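Local atomic coordinates of putative isochorismatase (PDB entry 3KL2), a protein that is of uncharacterised function but probably acts as a hydrolase of the isochorismatase-like cysteine hydrolase family. Residues R69-A83 with L119-G133. Residues are numbered along the deposited sequence; the frame is centred on the assembly and turned at random.
Sequences RQAGVPIMHAPITFA and LAPVNGDIVIEGKRG
Within this chain, the parallel sheet of the isochorismatase-like domain ends where strand 75-78 takes on the short outermost strand 126-127, with Met76 paired to Ile126 and His77 to Val127. Three backbone bonds zip the ladder: Ile126 N to Ile75 O, His77 N to Ile126 O (2.9 Å) and Ile128 N to His77 O (2.8 Å). On one face the Met76 and Ile126 side chains lie alongside each other, CE of the methionine 3.9 Å from CD1 of the isoleucine.

On the His77 face the polar work is done by Asp125. Its carboxylate lies nearly coplanar with the Arg69 guanidinium, 9° apart, in a salt bridge from NH2 to OD2, while Val122 CG2 covers one guanidinium face. With CG of His77 beside its own backbone N (chi1 -62°), the ring reaches back to Asp125, and NE2 bonds OD2 at 3.3 Å, 35° out of the carboxylate plane on the anti side. Val122 N meets the same oxygen from the opposite face, so the type II turn 122-125 also holds the carboxylate. With an alanine for this aspartate, the Arg69 charge would probably lose its mate, the imidazole turn more freely and Val122 N go without its acceptor.

Beyond the strands a water takes over, donating to Pro79 O and Ile128 O and accepting from Lys131 N (3.0 Å). Farther on, the Phe82 ring and the Arg132 chain pass one another head to tail, CD1 of Phe82 3.6 Å from CD of Arg132, whose NH2 forms a salt bridge with Glu88; Glu129 of a neighbouring subunit pairs with NH1.

Strand 26-31 flanks strand 75-78 on its inner side, helix 142-149 packs over Met76, Ile126 and Ile128, and helix 57-71 covers Ile75 and Leu119.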
loop_
_atom_site.group_PDB
_atom_site.type_symbol
_atom_site.label_atom_id
_atom_site.label_comp_id
_atom_site.label_asym_id
_atom_site.label_seq_id
_atom_site.Cartn_x
_atom_site.Cartn_y
_atom_site.Cartn_z
ATOM N N ARG A 69 -15.825 25.285 0.116
ATOM C CA ARG A 69 -17.250 25.049 -0.122
ATOM C C ARG A 69 -17.767 25.944 -1.262
ATOM O O ARG A 69 -18.324 25.431 -2.242
ATOM C CB ARG A 69 -18.092 25.253 1.155
ATOM C CG ARG A 69 -17.655 24.355 2.326
ATOM C CD ARG A 69 -18.813 23.903 3.235
ATOM N NE ARG A 69 -18.430 22.772 4.103
ATOM C CZ ARG A 69 -17.963 22.891 5.351
ATOM N NH1 ARG A 69 -17.797 24.087 5.934
ATOM N NH2 ARG A 69 -17.672 21.809 6.051
ATOM N N GLN A 70 -17.552 27.257 -1.152
ATOM C CA GLN A 70 -18.011 28.195 -2.195
ATOM C C GLN A 70 -17.616 27.711 -3.597
ATOM O O GLN A 70 -18.407 27.820 -4.508
ATOM C CB GLN A 70 -17.520 29.637 -1.965
ATOM N N ALA A 71 -16.415 27.164 -3.760
ATOM C CA ALA A 71 -15.963 26.660 -5.066
ATOM C C ALA A 71 -16.367 25.200 -5.359
ATOM O O ALA A 71 -16.122 24.718 -6.457
ATOM C CB ALA A 71 -14.436 26.829 -5.206
ATOM N N GLY A 72 -16.970 24.506 -4.391
ATOM C CA GLY A 72 -17.449 23.137 -4.588
ATOM C C GLY A 72 -16.382 22.079 -4.391
ATOM O O GLY A 72 -16.462 21.008 -4.996
ATOM N N VAL A 73 -15.390 22.361 -3.532
ATOM C CA VAL A 73 -14.271 21.468 -3.317
ATOM C C VAL A 73 -14.502 20.522 -2.106
ATOM O O VAL A 73 -14.764 20.959 -0.977
ATOM C CB VAL A 73 -12.941 22.256 -3.207
ATOM C CG1 VAL A 73 -11.776 21.315 -2.841
ATOM C CG2 VAL A 73 -12.655 22.958 -4.535
ATOM N N PRO A 74 -14.425 19.216 -2.349
ATOM C CA PRO A 74 -14.632 18.286 -1.255
ATOM C C PRO A 74 -13.715 18.606 -0.077
ATOM O O PRO A 74 -12.516 18.827 -0.257
ATOM C CB PRO A 74 -14.271 16.945 -1.863
ATOM C CG PRO A 74 -14.515 17.121 -3.322
ATOM C CD PRO A 74 -14.195 18.530 -3.632
ATOM N N ILE A 75 -14.319 18.710 1.103
ATOM C CA ILE A 75 -13.611 18.852 2.344
ATOM C C ILE A 75 -13.593 17.453 2.945
ATOM O O ILE A 75 -14.632 16.859 3.088
ATOM C CB ILE A 75 -14.375 19.798 3.277
ATOM C CG1 ILE A 75 -14.725 21.135 2.566
ATOM C CG2 ILE A 75 -13.617 20.042 4.528
ATOM C CD1 ILE A 75 -13.558 21.898 1.902
ATOM N N MET A 76 -12.418 16.929 3.286
ATOM C CA MET A 76 -12.273 15.594 3.880
ATOM C C MET A 76 -11.603 15.671 5.264
ATOM O O MET A 76 -10.490 16.149 5.353
ATOM C CB MET A 76 -11.383 14.773 2.983
ATOM C CG MET A 76 -11.970 14.534 1.599
ATOM S SD MET A 76 -11.045 13.335 0.679
ATOM C CE MET A 76 -11.972 13.488 -0.820
ATOM N N HIS A 77 -12.259 15.188 6.328
ATOM C CA HIS A 77 -11.714 15.256 7.689
ATOM C C HIS A 77 -11.064 13.948 8.057
ATOM O O HIS A 77 -11.623 12.881 7.829
ATOM C CB HIS A 77 -12.834 15.506 8.724
ATOM C CG HIS A 77 -13.576 16.802 8.559
ATOM N ND1 HIS A 77 -13.117 17.996 9.075
ATOM C CD2 HIS A 77 -14.783 17.071 7.999
ATOM C CE1 HIS A 77 -14.003 18.946 8.823
ATOM N NE2 HIS A 77 -15.022 18.414 8.171
ATOM N N ALA A 78 -9.911 14.026 8.711
ATOM C CA ALA A 78 -9.133 12.841 9.028
ATOM C C ALA A 78 -8.805 12.872 10.495
ATOM O O ALA A 78 -7.715 13.248 10.878
ATOM C CB ALA A 78 -7.881 12.767 8.172
ATOM N N PRO A 79 -9.775 12.485 11.337
ATOM C CA PRO A 79 -9.567 12.416 12.767
ATOM C C PRO A 79 -8.911 11.117 13.127
ATOM O O PRO A 79 -9.052 10.144 12.406
ATOM C CB PRO A 79 -10.993 12.483 13.327
ATOM C CG PRO A 79 -11.807 11.753 12.340
ATOM C CD PRO A 79 -11.132 12.072 10.970
ATOM N N ILE A 80 -8.174 11.088 14.217
ATOM C CA ILE A 80 -7.613 9.835 14.710
ATOM C C ILE A 80 -8.394 9.465 15.981
ATOM O O ILE A 80 -8.675 10.353 16.793
ATOM C CB ILE A 80 -6.101 10.010 14.949
ATOM C CG1 ILE A 80 -5.437 8.696 15.356
ATOM C CG2 ILE A 80 -5.818 10.995 16.041
ATOM C CD1 ILE A 80 -3.991 8.878 15.848
ATOM N N THR A 81 -8.738 8.190 16.175
ATOM C CA THR A 81 -9.470 7.749 17.372
ATOM C C THR A 81 -9.025 6.359 17.755
ATOM O O THR A 81 -8.562 5.640 16.869
ATOM C CB THR A 81 -10.975 7.610 17.084
ATOM O OG1 THR A 81 -11.135 6.571 16.128
ATOM C CG2 THR A 81 -11.580 8.865 16.544
ATOM N N PHE A 82 -9.206 5.945 19.017
ATOM C CA PHE A 82 -8.840 4.581 19.445
ATOM C C PHE A 82 -9.942 3.996 20.310
ATOM O O PHE A 82 -10.450 4.671 21.162
ATOM C CB PHE A 82 -7.464 4.515 20.191
ATOM C CG PHE A 82 -6.322 5.116 19.383
ATOM C CD1 PHE A 82 -5.451 4.306 18.676
ATOM C CD2 PHE A 82 -6.183 6.493 19.272
ATOM C CE1 PHE A 82 -4.440 4.845 17.890
ATOM C CE2 PHE A 82 -5.151 7.042 18.495
ATOM C CZ PHE A 82 -4.284 6.205 17.802
ATOM N N ALA A 83 -10.327 2.748 20.059
ATOM C CA ALA A 83 -11.221 2.052 20.945
ATOM C C ALA A 83 -10.601 2.101 22.340
ATOM O O ALA A 83 -9.393 1.959 22.488
ATOM C CB ALA A 83 -11.435 0.598 20.494
ATOM N N LEU A 119 -15.055 23.638 12.981
ATOM C CA LEU A 119 -14.856 22.892 11.754
ATOM C C LEU A 119 -15.707 21.625 11.751
ATOM O O LEU A 119 -15.326 20.630 11.175
ATOM C CB LEU A 119 -13.353 22.552 11.607
ATOM C CG LEU A 119 -12.522 23.784 11.218
ATOM C CD1 LEU A 119 -11.025 23.675 11.594
ATOM C CD2 LEU A 119 -12.701 24.039 9.727
ATOM N N ALA A 120 -16.860 21.654 12.408
ATOM C CA ALA A 120 -17.723 20.486 12.429
ATOM C C ALA A 120 -18.109 20.138 10.983
ATOM O O ALA A 120 -18.472 21.035 10.197
ATOM C CB ALA A 120 -18.956 20.718 13.279
ATOM N N PRO A 121 -18.026 18.845 10.628
ATOM C CA PRO A 121 -18.436 18.369 9.299
ATOM C C PRO A 121 -19.887 18.730 8.991
ATOM O O PRO A 121 -20.767 18.460 9.807
ATOM C CB PRO A 121 -18.284 16.850 9.397
ATOM C CG PRO A 121 -17.425 16.624 10.568
ATOM C CD PRO A 121 -17.654 17.734 11.513
ATOM N N VAL A 122 -20.128 19.384 7.858
ATOM C CA VAL A 122 -21.495 19.703 7.466
ATOM C C VAL A 122 -21.808 19.027 6.165
ATOM O O VAL A 122 -20.888 18.599 5.452
ATOM C CB VAL A 122 -21.752 21.215 7.360
ATOM C CG1 VAL A 122 -21.484 21.851 8.702
ATOM C CG2 VAL A 122 -20.903 21.884 6.252
ATOM N N ASN A 123 -23.106 18.919 5.889
ATOM C CA ASN A 123 -23.662 18.305 4.666
ATOM C C ASN A 123 -22.695 18.086 3.495
ATOM O O ASN A 123 -22.270 19.043 2.799
ATOM C CB ASN A 123 -24.885 19.130 4.177
ATOM N N GLY A 124 -22.337 16.830 3.287
ATOM C CA GLY A 124 -21.532 16.480 2.111
ATOM C C GLY A 124 -20.030 16.333 2.338
ATOM O O GLY A 124 -19.295 15.837 1.445
ATOM N N ASP A 125 -19.563 16.819 3.493
ATOM C CA ASP A 125 -18.189 16.617 3.903
ATOM C C ASP A 125 -17.945 15.123 4.136
ATOM O O ASP A 125 -18.792 14.426 4.718
ATOM C CB ASP A 125 -17.923 17.305 5.221
ATOM C CG ASP A 125 -17.795 18.811 5.103
ATOM O OD1 ASP A 125 -18.036 19.420 4.021
ATOM O OD2 ASP A 125 -17.439 19.391 6.159
ATOM N N ILE A 126 -16.760 14.669 3.722
ATOM C CA ILE A 126 -16.359 13.286 3.893
ATOM C C ILE A 126 -15.563 13.196 5.180
ATOM O O ILE A 126 -14.733 14.052 5.458
ATOM C CB ILE A 126 -15.534 12.824 2.650
ATOM C CG1 ILE A 126 -16.454 12.742 1.422
ATOM C CG2 ILE A 126 -14.803 11.514 2.898
ATOM C CD1 ILE A 126 -15.705 12.815 0.062
ATOM N N VAL A 127 -15.843 12.194 5.987
ATOM C CA VAL A 127 -15.083 11.949 7.203
ATOM C C VAL A 127 -14.345 10.628 6.977
ATOM O O VAL A 127 -14.953 9.565 6.960
ATOM C CB VAL A 127 -15.982 11.950 8.487
ATOM C CG1 VAL A 127 -15.207 11.550 9.753
ATOM C CG2 VAL A 127 -16.618 13.348 8.717
ATOM N N ILE A 128 -13.033 10.735 6.752
ATOM C CA ILE A 128 -12.125 9.600 6.512
ATOM C C ILE A 128 -12.075 8.703 7.723
ATOM O O ILE A 128 -11.971 9.198 8.835
ATOM C CB ILE A 128 -10.686 10.165 6.210
ATOM C CG1 ILE A 128 -10.714 10.973 4.903
ATOM C CG2 ILE A 128 -9.632 9.090 6.184
ATOM C CD1 ILE A 128 -11.526 10.348 3.676
ATOM N N GLU A 129 -12.128 7.400 7.524
ATOM C CA GLU A 129 -12.171 6.449 8.617
ATOM C C GLU A 129 -10.974 5.531 8.661
ATOM O O GLU A 129 -10.382 5.203 7.637
ATOM C CB GLU A 129 -13.377 5.527 8.464
ATOM C CG GLU A 129 -14.758 6.217 8.384
ATOM C CD GLU A 129 -15.866 5.256 7.869
ATOM O OE1 GLU A 129 -17.002 5.734 7.686
ATOM O OE2 GLU A 129 -15.621 4.028 7.645
ATOM N N GLY A 130 -10.679 5.040 9.844
ATOM C CA GLY A 130 -9.638 4.088 10.024
ATOM C C GLY A 130 -8.409 4.627 10.774
ATOM O O GLY A 130 -7.678 3.812 11.343
ATOM N N LYS A 131 -8.183 5.955 10.766
ATOM C CA LYS A 131 -6.884 6.488 11.194
ATOM C C LYS A 131 -6.474 6.011 12.577
ATOM O O LYS A 131 -7.165 6.264 13.543
ATOM C CB LYS A 131 -6.789 8.018 11.193
ATOM C CG LYS A 131 -5.301 8.548 11.278
ATOM C CD LYS A 131 -5.236 10.022 10.839
ATOM C CE LYS A 131 -3.806 10.594 10.561
ATOM N NZ LYS A 131 -2.799 10.297 11.638
ATOM N N ARG A 132 -5.337 5.343 12.633
ATOM C CA ARG A 132 -4.746 4.875 13.872
ATOM C C ARG A 132 -3.260 5.204 14.026
ATOM O O ARG A 132 -2.720 5.074 15.101
ATOM C CB ARG A 132 -4.895 3.380 13.964
ATOM C CG ARG A 132 -6.305 2.928 14.197
ATOM C CD ARG A 132 -6.778 3.304 15.535
ATOM N NE ARG A 132 -8.021 2.653 15.862
ATOM C CZ ARG A 132 -9.216 3.002 15.386
ATOM N NH1 ARG A 132 -9.359 4.032 14.537
ATOM N NH2 ARG A 132 -10.280 2.320 15.794
ATOM N N GLY A 133 -2.611 5.614 12.935
ATOM C CA GLY A 133 -1.218 5.961 12.960
ATOM C C GLY A 133 -1.132 7.386 12.552
ATOM O O GLY A 133 -2.075 8.144 12.728
HETATM O O HOH W 1 -9.738 8.526 10.342
#